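Local coordinates for muramidase (Trichobolus zukalii, PDB 6ZMV), which hydrolyses peptidoglycan as a fungal lysozyme of glycoside hydrolase family 25, cleaving its glycan strands in bacterial cell walls, at residues L156-Y161 against G166-G171; I88-M93 against K201-G206; S103-G106 against A111-N114. All coordinates share one frame; numbering follows the deposited sequence.

Contact 1 (L156-Y161 against G166-G171); sequences LVLARY and GEIPGG
Leu158 splits its two methyls against Ile168 and Pro169. CD1 touches the proline ring at its CD and CG carbons, 3.8 Å from Pro169 CD. Leu158 CD2 lies 3.9 Å from Ile168 CD1 and also rests on the carbonyl oxygen Glu167 O. Two residues back on the same face of strand 156-159, Leu156 slants across the same pair, its CD2 3.8 Å from Ile168 CG2 and 4.0 Å from Pro169 CD. Ile168 thus gives one branch to each leucine, CG2 standing anti to its backbone N and CG1 (chi1 -47°) beside that N, carrying CD1 to Leu158. With an alanine here in place of Leu158, both methyls go, and Ile168 CD1 would probably lose its packing partner and the Pro169 ring part of its cover, leaving a gap between strand and loop. The strand belongs to the TIM-barrel-like sheet of the family, and the loop 166-171 folds back over it before strand 177-181; Tyr137 and Trp140 of helix 137-144 also touch Pro169. At the outer end the extended Arg160 brings NH2 to 3.5 Å from Gly166 N, a meeting of two donors; NH2 bonds instead to Ser164 O. The two segments meet mainly through apolar side chains, so fit of shape, not polar pairing, joins them.

Contact 2 (I88-M93 against K201-G206); sequences ITLPGM and KALAKG
Ala204 O, near the C-terminal end of helix 197-205, is held by a water that donates to it across 2.8 Å and accepts from Thr89 N at 3.1 Å; Trp83 NE1 also bonds this oxygen, and Arg129 NH2 adds a weak bond. The water therefore bridges loop and helix where no direct hydrogen bond joins them. Beside the bridge two acceptors come close, Thr89 O lying 3.2 Å from Ala204 O; Trp83 NE1 makes a weak hydrogen bond to Thr89 O as well, which would probably ease the approach. Ala204 also turns carbon to the loop: CB is 3.5 Å from Thr89 O, and its CA makes a CA-H...O contact with the same oxygen, 120° at the hydrogen. In the TIM-barrel-like fold of family 25, this brings the last helix of the chain against the loop that leads into strand 93-95. Leu90 and Leu203 cross at a slant, with CD2 of Leu90 4.1 Å from CD2 of Leu203. Leu203 has CG anti to its backbone N (chi1 177°), which brings its CD2 close to Leu90. Pro91 CD is 4.3 Å from Leu203 O, an oxygen that Arg129 NH2 bonds. Thr89 OG1 faces other partners, Asp86, Arg56 and a bound glycerol probably left from crystallisation.

Contact 3 (S103-G106 against A111-N114); sequences SCHG and AMVN
Met112 leaves helix 109-127 with its CB directed toward the loop 103-106, and it is the far end of the side chain that makes the contact. CG stands anti to the backbone N (chi1 -176°), which starts the chain out across the space to the loop. The chain then bends twice, at chi2 65° and again at chi3 77°, and in the second bend SD turns the terminal methyl CE onto the loop backbone. CE ends 3.3 Å from Cys104 O and 3.9 Å from Cys104 C, resting against the peptide carbonyl. The same methyl is 4.4 Å from Cys104 CB, a looser apolar approach, and also 4.4 Å from His105 CD2, reaching the imidazole obliquely. The methyl therefore abuts the Cys104 carbonyl, with Cys104 CB and the imidazole farther off. In the TIM-barrel-like fold of this family, the contact joins the loop following strand 93-95 to the early turns of the helix that it leads into, and Trp139 of helix 137-144 also packs on Met112. Cys104 is tied to that neighbouring helix by a disulfide to Cys143, which probably limits the movement of the residue that CE touches. His105, with positive phi, turns its CB toward the helix; its ring is held at NE2, the nitrogen next to CD2, by a hydrogen bond to Glu97 O.

How the contacts relate
Contacts 1, 2 and 3 lie at separate places around one TIM-barrel-like domain. Contact 2 joins parts far apart in sequence, bringing the C-terminal helix 197-205 to the approach of strand 93-95; the span between its segments holds first contact 3, then contact 1, each made between near neighbours in the chain. The centres of contacts 1 and 2 are about 20 Å apart. Contacts 2 and 3 lie on opposite sides of the chain's centre, their own centres about 27 Å apart. Val157 CG2 of strand 156-159 packs 3.7 Å from Met93 SD of strand 93-95, two strands that flank strand 132-136. Helix 137-144 borders both contacts 1 and 3. Two local loop contacts and one long-range closure are thus spread around a single barrel.

Contact 1 (L156-Y161 against G166-G171)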
loop_
_atom_site.group_PDB
_atom_site.type_symbol
_atom_site.label_atom_id
_atom_site.label_comp_id
_atom_site.label_asym_id
_atom_site.label_seq_id
_atom_site.Cartn_x
_atom_site.Cartn_y
_atom_site.Cartn_z
ATOM N N LEU A 156 -3.088 -1.443 8.223
ATOM C CA LEU A 156 -1.852 -2.216 8.023
ATOM C C LEU A 156 -1.996 -3.165 6.862
ATOM O O LEU A 156 -2.926 -3.989 6.825
ATOM C CB LEU A 156 -1.516 -2.961 9.309
ATOM C CG LEU A 156 -0.375 -3.954 9.234
ATOM C CD1 LEU A 156 0.955 -3.261 8.941
ATOM C CD2 LEU A 156 -0.290 -4.778 10.479
ATOM N N VAL A 157 -1.047 -3.099 5.934
ATOM C CA VAL A 157 -0.854 -4.122 4.879
ATOM C C VAL A 157 0.407 -4.882 5.258
ATOM O O VAL A 157 1.501 -4.307 5.254
ATOM C CB VAL A 157 -0.793 -3.525 3.485
ATOM C CG1 VAL A 157 -0.700 -4.614 2.437
ATOM C CG2 VAL A 157 -2.009 -2.610 3.238
ATOM N N LEU A 158 0.261 -6.106 5.719
ATOM C CA LEU A 158 1.353 -6.891 6.285
ATOM C C LEU A 158 1.833 -7.929 5.278
ATOM O O LEU A 158 1.044 -8.739 4.788
ATOM C CB LEU A 158 0.882 -7.579 7.540
ATOM C CG LEU A 158 1.916 -8.341 8.349
ATOM C CD1 LEU A 158 3.111 -7.496 8.744
ATOM C CD2 LEU A 158 1.278 -8.938 9.588
ATOM N N ALA A 159 3.122 -7.909 5.001
ATOM C CA ALA A 159 3.736 -8.895 4.093
ATOM C C ALA A 159 4.307 -10.034 4.902
ATOM O O ALA A 159 5.147 -9.790 5.759
ATOM C CB ALA A 159 4.800 -8.247 3.254
ATOM N N ARG A 160 3.907 -11.251 4.612
ATOM C CA ARG A 160 4.504 -12.468 5.199
ATOM C C ARG A 160 4.199 -13.626 4.282
ATOM O O ARG A 160 3.042 -13.974 4.107
ATOM C CB ARG A 160 4.003 -12.747 6.600
ATOM C CG ARG A 160 4.915 -13.763 7.233
ATOM C CD ARG A 160 4.355 -14.639 8.247
ATOM N NE ARG A 160 5.327 -15.588 8.697
ATOM C CZ ARG A 160 5.013 -16.589 9.497
ATOM N NH1 ARG A 160 5.977 -17.321 10.025
ATOM N NH2 ARG A 160 3.756 -16.794 9.827
ATOM N N TYR A 161 5.216 -14.189 3.665
ATOM C CA TYR A 161 5.032 -15.224 2.628
ATOM C C TYR A 161 5.076 -16.576 3.327
ATOM O O TYR A 161 6.111 -17.216 3.409
ATOM C CB TYR A 161 6.034 -15.047 1.503
ATOM C CG TYR A 161 5.984 -13.724 0.755
ATOM C CD1 TYR A 161 4.966 -12.801 0.886
ATOM C CD2 TYR A 161 7.048 -13.415 -0.082
ATOM C CE1 TYR A 161 5.000 -11.599 0.218
ATOM C CE2 TYR A 161 7.078 -12.230 -0.792
ATOM C CZ TYR A 161 6.043 -11.326 -0.618
ATOM O OH TYR A 161 6.076 -10.114 -1.208
ATOM N N GLY A 166 1.179 -14.718 10.811
ATOM C CA GLY A 166 2.166 -14.492 11.872
ATOM C C GLY A 166 1.861 -13.340 12.805
ATOM O O GLY A 166 0.736 -12.859 12.863
ATOM N N GLU A 167 2.868 -12.904 13.529
ATOM C CA GLU A 167 2.678 -11.865 14.552
ATOM C C GLU A 167 2.373 -10.522 13.863
ATOM O O GLU A 167 2.947 -10.187 12.803
ATOM C CB GLU A 167 3.908 -11.751 15.456
ATOM C CG GLU A 167 4.095 -13.005 16.295
ATOM C CD GLU A 167 3.157 -13.064 17.479
ATOM O OE1 GLU A 167 2.818 -11.970 18.030
ATOM O OE2 GLU A 167 2.758 -14.174 17.854
ATOM N N ILE A 168 1.509 -9.746 14.515
ATOM C CA ILE A 168 1.131 -8.424 14.011
ATOM C C ILE A 168 2.039 -7.393 14.673
ATOM O O ILE A 168 2.104 -7.313 15.902
ATOM C CB ILE A 168 -0.342 -8.153 14.278
ATOM C CG1 ILE A 168 -1.297 -9.299 13.903
ATOM C CG2 ILE A 168 -0.754 -6.867 13.626
ATOM C CD1 ILE A 168 -1.256 -9.680 12.447
ATOM N N PRO A 169 2.776 -6.591 13.875
ATOM C CA PRO A 169 3.687 -5.636 14.475
ATOM C C PRO A 169 2.952 -4.381 14.972
ATOM O O PRO A 169 1.769 -4.168 14.672
ATOM C CB PRO A 169 4.594 -5.253 13.280
ATOM C CG PRO A 169 3.621 -5.379 12.044
ATOM C CD PRO A 169 2.759 -6.569 12.403
ATOM N N GLY A 170 3.690 -3.550 15.696
ATOM C CA GLY A 170 3.327 -2.150 15.892
ATOM C C GLY A 170 2.072 -1.949 16.702
ATOM O O GLY A 170 1.511 -0.868 16.611
ATOM N N GLY A 171 1.621 -2.910 17.476
ATOM C CA GLY A 171 0.390 -2.686 18.225
ATOM C C GLY A 171 -0.844 -2.579 17.358
ATOM O O GLY A 171 -1.925 -2.264 17.888
#

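Contact 2 (I88-M93 against K201-G206)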
loop_
_atom_site.group_PDB
_atom_site.type_symbol
_atom_site.label_atom_id
_atom_site.label_comp_id
_atom_site.label_asym_id
_atom_site.label_seq_id
_atom_site.Cartn_x
_atom_site.Cartn_y
_atom_site.Cartn_z
ATOM N N ILE A 88 -14.920 2.875 -5.175
ATOM C CA ILE A 88 -14.029 1.927 -5.865
ATOM C C ILE A 88 -12.573 2.327 -5.657
ATOM O O ILE A 88 -11.704 1.687 -6.253
ATOM C CB ILE A 88 -14.345 1.795 -7.361
ATOM C CG1 ILE A 88 -14.119 3.126 -8.077
ATOM C CG2 ILE A 88 -15.730 1.209 -7.589
ATOM C CD1 ILE A 88 -14.147 3.006 -9.595
ATOM N N THR A 89 -12.267 3.170 -4.708
ATOM C CA THR A 89 -10.903 3.665 -4.505
ATOM C C THR A 89 -10.394 3.344 -3.096
ATOM O O THR A 89 -10.977 3.722 -2.110
ATOM C CB THR A 89 -10.768 5.156 -4.773
ATOM O OG1 THR A 89 -11.416 5.490 -5.993
ATOM C CG2 THR A 89 -9.319 5.577 -4.889
ATOM N N LEU A 90 -9.295 2.590 -3.030
ATOM C CA LEU A 90 -8.623 2.353 -1.764
ATOM C C LEU A 90 -7.867 3.590 -1.329
ATOM O O LEU A 90 -7.332 4.309 -2.185
ATOM C CB LEU A 90 -7.625 1.207 -1.881
ATOM C CG LEU A 90 -8.243 -0.171 -2.129
ATOM C CD1 LEU A 90 -7.152 -1.207 -2.410
ATOM C CD2 LEU A 90 -9.064 -0.571 -0.929
ATOM N N PRO A 91 -7.721 3.825 -0.025
ATOM C CA PRO A 91 -6.780 4.852 0.389
ATOM C C PRO A 91 -5.405 4.469 -0.136
ATOM O O PRO A 91 -5.026 3.306 -0.158
ATOM C CB PRO A 91 -6.833 4.826 1.924
ATOM C CG PRO A 91 -7.435 3.463 2.278
ATOM C CD PRO A 91 -8.297 3.073 1.100
ATOM N N GLY A 92 -4.605 5.474 -0.477
ATOM C CA GLY A 92 -3.270 5.221 -0.979
ATOM C C GLY A 92 -2.427 4.464 0.039
ATOM O O GLY A 92 -2.618 4.621 1.248
ATOM N N MET A 93 -1.476 3.668 -0.443
ATOM C CA MET A 93 -0.620 2.808 0.407
ATOM C C MET A 93 0.831 3.310 0.399
ATOM O O MET A 93 1.428 3.490 -0.682
ATOM C CB MET A 93 -0.730 1.346 -0.061
ATOM C CG MET A 93 0.062 0.422 0.796
ATOM S SD MET A 93 -0.138 -1.312 0.262
ATOM C CE MET A 93 1.188 -1.447 -0.911
ATOM N N LYS A 201 -15.641 -2.915 0.607
ATOM C CA LYS A 201 -16.369 -1.757 0.025
ATOM C C LYS A 201 -16.459 -0.617 1.039
ATOM O O LYS A 201 -16.307 0.542 0.655
ATOM C CB LYS A 201 -17.735 -2.177 -0.466
ATOM C CG LYS A 201 -17.729 -3.007 -1.729
ATOM C CD LYS A 201 -19.056 -3.586 -2.125
ATOM C CE LYS A 201 -18.979 -4.294 -3.462
ATOM N NZ LYS A 201 -20.280 -4.919 -3.760
ATOM N N ALA A 202 -16.691 -0.952 2.308
ATOM C CA ALA A 202 -16.728 0.052 3.375
ATOM C C ALA A 202 -15.360 0.703 3.551
ATOM O O ALA A 202 -15.263 1.906 3.729
ATOM C CB ALA A 202 -17.229 -0.552 4.648
ATOM N N LEU A 203 -14.302 -0.070 3.507
ATOM C CA LEU A 203 -12.917 0.509 3.539
ATOM C C LEU A 203 -12.727 1.489 2.382
ATOM O O LEU A 203 -12.251 2.578 2.610
ATOM C CB LEU A 203 -11.868 -0.605 3.449
ATOM C CG LEU A 203 -10.449 -0.090 3.403
ATOM C CD1 LEU A 203 -10.111 0.628 4.701
ATOM C CD2 LEU A 203 -9.444 -1.203 3.090
ATOM N N ALA A 204 -13.123 1.122 1.170
ATOM C CA ALA A 204 -12.935 2.015 0.012
ATOM C C ALA A 204 -13.777 3.298 0.190
ATOM O O ALA A 204 -13.291 4.414 -0.063
ATOM C CB ALA A 204 -13.304 1.282 -1.240
ATOM N N LYS A 205 -14.996 3.162 0.685
ATOM C CA LYS A 205 -15.906 4.322 0.800
ATOM C C LYS A 205 -15.444 5.253 1.928
ATOM O O LYS A 205 -15.701 6.447 1.842
ATOM C CB LYS A 205 -17.352 3.872 0.942
ATOM C CG LYS A 205 -18.411 4.960 0.859
ATOM N N GLY A 206 -14.791 4.701 2.949
ATOM C CA GLY A 206 -14.303 5.486 4.094
ATOM C C GLY A 206 -15.398 5.754 5.102
ATOM O O GLY A 206 -15.249 6.653 5.910
HETATM O O HOH W 1 -13.814 5.056 -2.789
#

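Contact 3 (S103-G106 against A111-N114)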
loop_
_atom_site.group_PDB
_atom_site.type_symbol
_atom_site.label_atom_id
_atom_site.label_comp_id
_atom_site.label_asym_id
_atom_site.label_seq_id
_atom_site.Cartn_x
_atom_site.Cartn_y
_atom_site.Cartn_z
ATOM N N SER A 103 18.945 -1.532 5.725
ATOM C CA SER A 103 17.538 -1.923 5.924
ATOM C C SER A 103 16.676 -0.669 6.111
ATOM O O SER A 103 15.584 -0.573 5.536
ATOM C CB SER A 103 17.388 -2.848 7.079
ATOM O OG SER A 103 18.092 -4.050 6.830
ATOM N N CYS A 104 17.148 0.235 6.969
ATOM C CA CYS A 104 16.326 1.373 7.403
ATOM C C CYS A 104 16.729 2.682 6.705
ATOM O O CYS A 104 16.410 3.757 7.219
ATOM C CB CYS A 104 16.411 1.434 8.914
ATOM S SG CYS A 104 15.916 -0.126 9.725
ATOM N N HIS A 105 17.418 2.589 5.568
ATOM C CA HIS A 105 17.706 3.754 4.705
ATOM C C HIS A 105 18.580 4.807 5.414
ATOM O O HIS A 105 18.620 5.956 4.963
ATOM C CB HIS A 105 16.416 4.416 4.202
ATOM C CG HIS A 105 15.549 3.473 3.429
ATOM N ND1 HIS A 105 15.357 3.615 2.073
ATOM C CD2 HIS A 105 14.736 2.456 3.832
ATOM C CE1 HIS A 105 14.474 2.723 1.676
ATOM N NE2 HIS A 105 14.135 1.952 2.708
ATOM N N GLY A 106 19.305 4.400 6.442
ATOM C CA GLY A 106 20.208 5.279 7.174
ATOM C C GLY A 106 19.540 6.109 8.235
ATOM O O GLY A 106 20.208 6.946 8.858
ATOM N N ALA A 111 13.854 8.996 13.726
ATOM C CA ALA A 111 13.801 9.692 12.426
ATOM C C ALA A 111 12.848 8.973 11.477
ATOM O O ALA A 111 12.100 9.656 10.778
ATOM C CB ALA A 111 15.165 9.801 11.798
ATOM N N MET A 112 12.851 7.643 11.479
ATOM C CA MET A 112 11.936 6.915 10.584
ATOM C C MET A 112 10.481 7.163 11.013
ATOM O O MET A 112 9.618 7.339 10.158
ATOM C CB MET A 112 12.250 5.413 10.598
ATOM C CG MET A 112 11.412 4.655 9.645
ATOM S SD MET A 112 11.706 5.075 7.884
ATOM C CE MET A 112 13.209 4.188 7.609
ATOM N N VAL A 113 10.184 7.075 12.301
ATOM C CA VAL A 113 8.812 7.346 12.756
ATOM C C VAL A 113 8.427 8.768 12.381
ATOM O O VAL A 113 7.287 8.970 11.921
ATOM C CB VAL A 113 8.704 7.074 14.269
ATOM C CG1 VAL A 113 7.369 7.542 14.811
ATOM C CG2 VAL A 113 8.841 5.577 14.557
ATOM N N ASN A 114 9.319 9.719 12.566
ATOM C CA ASN A 114 8.994 11.128 12.200
ATOM C C ASN A 114 8.723 11.237 10.690
ATOM O O ASN A 114 7.833 11.969 10.289
ATOM C CB ASN A 114 10.109 12.083 12.647
ATOM C CG ASN A 114 10.170 12.278 14.137
ATOM O OD1 ASN A 114 9.201 11.972 14.834
ATOM N ND2 ASN A 114 11.314 12.748 14.585
#